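Local coordinates for protein glycosyltransferase (PDB 7MI0) that probably transfers sugar units from an activated donor to an acceptor, as a GT-B-fold glycosyltransferase of the GT4 type, at residues A[305-317]-A[361-373]. Residues are numbered along the deposited sequence; the frame is centred on the assembly and turned at random.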
loop_
_atom_site.group_PDB
_atom_site.type_symbol
_atom_site.label_atom_id
_atom_site.label_comp_id
_atom_site.label_asym_id
_atom_site.label_seq_id
_atom_site.Cartn_x
_atom_site.Cartn_y
_atom_site.Cartn_z
ATOM N N THR A 305 6.312 1.938 -0.793
ATOM C CA THR A 305 7.692 2.270 -0.452
ATOM C C THR A 305 8.138 3.598 -1.044
ATOM O O THR A 305 9.115 4.175 -0.559
ATOM C CB THR A 305 8.648 1.167 -0.907
ATOM O OG1 THR A 305 8.591 1.030 -2.335
ATOM C CG2 THR A 305 8.290 -0.147 -0.240
ATOM N N ILE A 306 7.457 4.095 -2.076
ATOM C CA ILE A 306 7.757 5.435 -2.567
ATOM C C ILE A 306 7.384 6.470 -1.519
ATOM O O ILE A 306 8.202 7.313 -1.127
ATOM C CB ILE A 306 7.033 5.703 -3.894
ATOM C CG1 ILE A 306 7.565 4.772 -4.981
ATOM C CG2 ILE A 306 7.191 7.162 -4.286
ATOM C CD1 ILE A 306 9.058 4.580 -4.904
ATOM N N ILE A 307 6.139 6.417 -1.047
ATOM C CA ILE A 307 5.692 7.348 -0.019
ATOM C C ILE A 307 6.527 7.184 1.248
ATOM O O ILE A 307 6.914 8.169 1.886
ATOM C CB ILE A 307 4.186 7.153 0.246
ATOM C CG1 ILE A 307 3.438 6.963 -1.067
ATOM C CG2 ILE A 307 3.606 8.365 0.914
ATOM C CD1 ILE A 307 1.942 6.790 -0.890
ATOM N N GLU A 308 6.833 5.939 1.623
ATOM C CA GLU A 308 7.650 5.710 2.810
ATOM C C GLU A 308 9.041 6.302 2.642
ATOM O O GLU A 308 9.588 6.899 3.577
ATOM C CB GLU A 308 7.746 4.216 3.114
ATOM C CG GLU A 308 6.559 3.659 3.865
ATOM C CD GLU A 308 6.650 2.159 4.071
ATOM O OE1 GLU A 308 7.625 1.544 3.584
ATOM O OE2 GLU A 308 5.741 1.597 4.719
ATOM N N GLY A 309 9.630 6.149 1.455
ATOM C CA GLY A 309 10.941 6.729 1.217
ATOM C C GLY A 309 10.915 8.246 1.198
ATOM O O GLY A 309 11.833 8.899 1.703
ATOM N N GLN A 310 9.873 8.829 0.606
ATOM C CA GLN A 310 9.740 10.280 0.623
ATOM C C GLN A 310 9.593 10.801 2.046
ATOM O O GLN A 310 10.136 11.858 2.388
ATOM C CB GLN A 310 8.549 10.705 -0.229
ATOM C CG GLN A 310 8.798 10.670 -1.712
ATOM C CD GLN A 310 7.558 11.032 -2.500
ATOM O OE1 GLN A 310 6.507 10.405 -2.349
ATOM N NE2 GLN A 310 7.671 12.053 -3.344
ATOM N N ALA A 311 8.862 10.071 2.893
ATOM C CA ALA A 311 8.726 10.483 4.286
ATOM C C ALA A 311 10.075 10.519 4.996
ATOM O O ALA A 311 10.277 11.330 5.909
ATOM C CB ALA A 311 7.766 9.545 5.018
ATOM N N MET A 312 11.009 9.665 4.589
ATOM C CA MET A 312 12.299 9.560 5.248
ATOM C C MET A 312 13.350 10.486 4.647
ATOM O O MET A 312 14.537 10.336 4.961
ATOM C CB MET A 312 12.784 8.109 5.211
ATOM C CG MET A 312 11.929 7.153 6.027
ATOM S SD MET A 312 11.780 7.600 7.771
ATOM C CE MET A 312 13.483 7.464 8.309
ATOM N N LYS A 313 12.941 11.435 3.798
ATOM C CA LYS A 313 13.837 12.451 3.225
ATOM C C LYS A 313 14.926 11.817 2.356
ATOM O O LYS A 313 16.103 12.174 2.437
ATOM C CB LYS A 313 14.462 13.334 4.317
ATOM C CG LYS A 313 13.493 14.256 5.050
ATOM C CD LYS A 313 14.198 15.065 6.140
ATOM C CE LYS A 313 13.339 16.230 6.632
ATOM N NZ LYS A 313 14.008 17.055 7.679
ATOM N N LYS A 314 14.523 10.883 1.499
ATOM C CA LYS A 314 15.447 10.165 0.633
ATOM C C LYS A 314 15.253 10.561 -0.827
ATOM O O LYS A 314 14.226 11.120 -1.214
ATOM C CB LYS A 314 15.267 8.650 0.789
ATOM C CG LYS A 314 15.459 8.165 2.209
ATOM C CD LYS A 314 16.831 8.565 2.732
ATOM C CE LYS A 314 16.918 8.368 4.237
ATOM N NZ LYS A 314 18.299 8.536 4.760
ATOM N N LEU A 315 16.265 10.274 -1.639
ATOM C CA LEU A 315 16.110 10.368 -3.084
ATOM C C LEU A 315 15.401 9.113 -3.571
ATOM O O LEU A 315 15.882 7.996 -3.348
ATOM C CB LEU A 315 17.463 10.531 -3.769
ATOM C CG LEU A 315 18.200 11.844 -3.502
ATOM C CD1 LEU A 315 19.448 11.926 -4.366
ATOM C CD2 LEU A 315 17.289 13.051 -3.733
ATOM N N VAL A 316 14.254 9.292 -4.222
ATOM C CA VAL A 316 13.357 8.198 -4.577
ATOM C C VAL A 316 13.295 8.071 -6.093
ATOM O O VAL A 316 13.095 9.066 -6.801
ATOM C CB VAL A 316 11.949 8.413 -3.993
ATOM C CG1 VAL A 316 10.940 7.542 -4.718
ATOM C CG2 VAL A 316 11.946 8.119 -2.496
ATOM N N ILE A 317 13.452 6.845 -6.582
ATOM C CA ILE A 317 13.390 6.527 -8.003
ATOM C C ILE A 317 12.328 5.448 -8.189
ATOM O O ILE A 317 12.458 4.346 -7.640
ATOM C CB ILE A 317 14.753 6.055 -8.529
ATOM C CG1 ILE A 317 15.812 7.135 -8.330
ATOM C CG2 ILE A 317 14.660 5.666 -9.982
ATOM C CD1 ILE A 317 17.171 6.742 -8.868
ATOM N N ALA A 361 20.151 17.871 -3.750
ATOM C CA ALA A 361 19.650 16.680 -3.076
ATOM C C ALA A 361 18.919 17.055 -1.793
ATOM O O ALA A 361 17.800 16.588 -1.542
ATOM C CB ALA A 361 20.798 15.717 -2.780
ATOM N N LYS A 362 19.532 17.921 -0.975
ATOM C CA LYS A 362 18.870 18.384 0.240
ATOM C C LYS A 362 17.526 19.027 -0.083
ATOM O O LYS A 362 16.531 18.766 0.601
ATOM C CB LYS A 362 19.774 19.359 1.001
ATOM N N LYS A 363 17.469 19.841 -1.143
ATOM C CA LYS A 363 16.209 20.477 -1.521
ATOM C C LYS A 363 15.145 19.436 -1.846
ATOM O O LYS A 363 14.026 19.485 -1.321
ATOM C CB LYS A 363 16.420 21.411 -2.714
ATOM C CG LYS A 363 15.215 22.291 -2.990
ATOM C CD LYS A 363 15.306 23.046 -4.305
ATOM C CE LYS A 363 14.075 23.933 -4.473
ATOM N NZ LYS A 363 13.967 24.505 -5.840
ATOM N N ILE A 364 15.486 18.481 -2.713
ATOM C CA ILE A 364 14.550 17.429 -3.090
ATOM C C ILE A 364 14.185 16.572 -1.884
ATOM O O ILE A 364 13.021 16.191 -1.705
ATOM C CB ILE A 364 15.147 16.577 -4.221
ATOM C CG1 ILE A 364 15.412 17.446 -5.451
ATOM C CG2 ILE A 364 14.237 15.397 -4.526
ATOM C CD1 ILE A 364 15.995 16.687 -6.613
ATOM N N GLN A 365 15.171 16.242 -1.047
ATOM C CA GLN A 365 14.894 15.414 0.123
ATOM C C GLN A 365 13.943 16.118 1.084
ATOM O O GLN A 365 12.978 15.516 1.570
ATOM C CB GLN A 365 16.201 15.043 0.814
ATOM C CG GLN A 365 17.024 14.067 0.012
ATOM C CD GLN A 365 18.428 13.914 0.530
ATOM O OE1 GLN A 365 18.864 14.650 1.420
ATOM N NE2 GLN A 365 19.155 12.952 -0.027
ATOM N N GLU A 366 14.200 17.400 1.364
ATOM C CA GLU A 366 13.283 18.175 2.194
ATOM C C GLU A 366 11.903 18.249 1.553
ATOM O O GLU A 366 10.884 18.019 2.213
ATOM C CB GLU A 366 13.835 19.579 2.428
ATOM C CG GLU A 366 15.109 19.635 3.259
ATOM C CD GLU A 366 14.918 19.103 4.665
ATOM O OE1 GLU A 366 13.802 19.249 5.213
ATOM O OE2 GLU A 366 15.887 18.536 5.217
ATOM N N ALA A 367 11.854 18.559 0.253
ATOM C CA ALA A 367 10.575 18.666 -0.440
ATOM C C ALA A 367 9.809 17.354 -0.410
ATOM O O ALA A 367 8.573 17.359 -0.429
ATOM C CB ALA A 367 10.797 19.113 -1.885
ATOM N N ALA A 368 10.521 16.227 -0.357
ATOM C CA ALA A 368 9.865 14.926 -0.404
ATOM C C ALA A 368 9.077 14.660 0.872
ATOM O O ALA A 368 7.917 14.239 0.817
ATOM C CB ALA A 368 10.898 13.822 -0.647
ATOM N N ARG A 369 9.685 14.896 2.035
ATOM C CA ARG A 369 8.928 14.720 3.267
ATOM C C ARG A 369 7.846 15.782 3.410
ATOM O O ARG A 369 6.777 15.503 3.968
ATOM C CB ARG A 369 9.848 14.739 4.483
ATOM C CG ARG A 369 9.076 14.576 5.784
ATOM C CD ARG A 369 9.959 14.404 6.994
ATOM N NE ARG A 369 9.159 14.419 8.210
ATOM C CZ ARG A 369 8.599 13.345 8.746
ATOM N NH1 ARG A 369 8.769 12.144 8.217
ATOM N NH2 ARG A 369 7.852 13.479 9.838
ATOM N N HIS A 370 8.094 16.995 2.908
ATOM C CA HIS A 370 7.069 18.029 2.962
ATOM C C HIS A 370 5.814 17.598 2.215
ATOM O O HIS A 370 4.695 17.765 2.716
ATOM C CB HIS A 370 7.606 19.339 2.395
ATOM C CG HIS A 370 8.425 20.124 3.368
ATOM N ND1 HIS A 370 9.628 20.707 3.030
ATOM C CD2 HIS A 370 8.211 20.428 4.669
ATOM C CE1 HIS A 370 10.121 21.336 4.082
ATOM N NE2 HIS A 370 9.282 21.180 5.090
ATOM N N THR A 371 5.972 17.025 1.023
ATOM C CA THR A 371 4.785 16.672 0.257
ATOM C C THR A 371 4.032 15.513 0.895
ATOM O O THR A 371 2.809 15.425 0.755
ATOM C CB THR A 371 5.151 16.358 -1.196
ATOM O OG1 THR A 371 3.958 16.359 -1.989
ATOM C CG2 THR A 371 5.834 15.000 -1.319
ATOM N N VAL A 372 4.729 14.638 1.623
ATOM C CA VAL A 372 4.042 13.540 2.292
ATOM C C VAL A 372 3.251 14.060 3.485
ATOM O O VAL A 372 2.137 13.596 3.759
ATOM C CB VAL A 372 5.050 12.448 2.694
ATOM C CG1 VAL A 372 4.369 11.371 3.522
ATOM C CG2 VAL A 372 5.656 11.827 1.455
ATOM N N ILE A 373 3.798 15.045 4.199
ATOM C CA ILE A 373 3.087 15.628 5.333
ATOM C C ILE A 373 1.879 16.422 4.866
ATOM O O ILE A 373 0.838 16.435 5.536
ATOM C CB ILE A 373 4.059 16.490 6.158
ATOM C CG1 ILE A 373 4.980 15.589 6.964
ATOM C CG2 ILE A 373 3.318 17.458 7.080
ATOM C CD1 ILE A 373 5.990 16.351 7.723
#
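The alpha-beta turn that links helix 304-311 to strand 315-319, in the C-terminal Rossmann-like domain of a GT-B fold, packs against helix 359-375 through Arg369, Val372, Lys313 and Leu315. The short axes of 305-311 and 361-373 approach to 8.0 Å at 118° between their directions, and the CA atoms of Ala311 and Arg369 are 4.4 Å apart, so the later helix runs across the C-terminal end of the earlier one. With chi1 at 179°, CG of Arg369 points opposite the backbone N and the chain runs extended to NE. Its NH1 donates to Ala311 O at 2.9 Å in a nearly straight bond (164° at the hydrogen); the oxygen lies in the guanidinium plane, at its edge, whereas NH1 approaches from outside the carbonyl plane. NH1 also bonds Phe189 O and NH2 bonds Cys186 O, which fixes the guanidinium's rotation and ties this corner to the loop between strand 177-179 and helix 196-205. Beside it, Val372 meets the end of the helix with both methyls: CG2 lies 3.5 Å from Gln310 CB, while CG1 meets Ala311 CB and Ile307 CG2. Ala368 presents its CB to that of Gln310, whose amide NE2 turns to Thr327 O and Thr333 O. Lys313, in left-handed backbone conformation, stretches its chain past Arg369 CB toward Glu366. Bent at chi2, Glu366 brings its carboxylate back to this amine in a salt bridge whose two hydrogen bonds are weak. At the start of the strand, Leu315 CD2 rests 3.9 Å from Ile364 CG2, and Leu315 also touches Cys352, so this side chain sits between helix 359-375 and helix 342-355. Gln365 lays its aliphatic part against Lys313 O, with its NE2 3.8 Å from Leu315 CG.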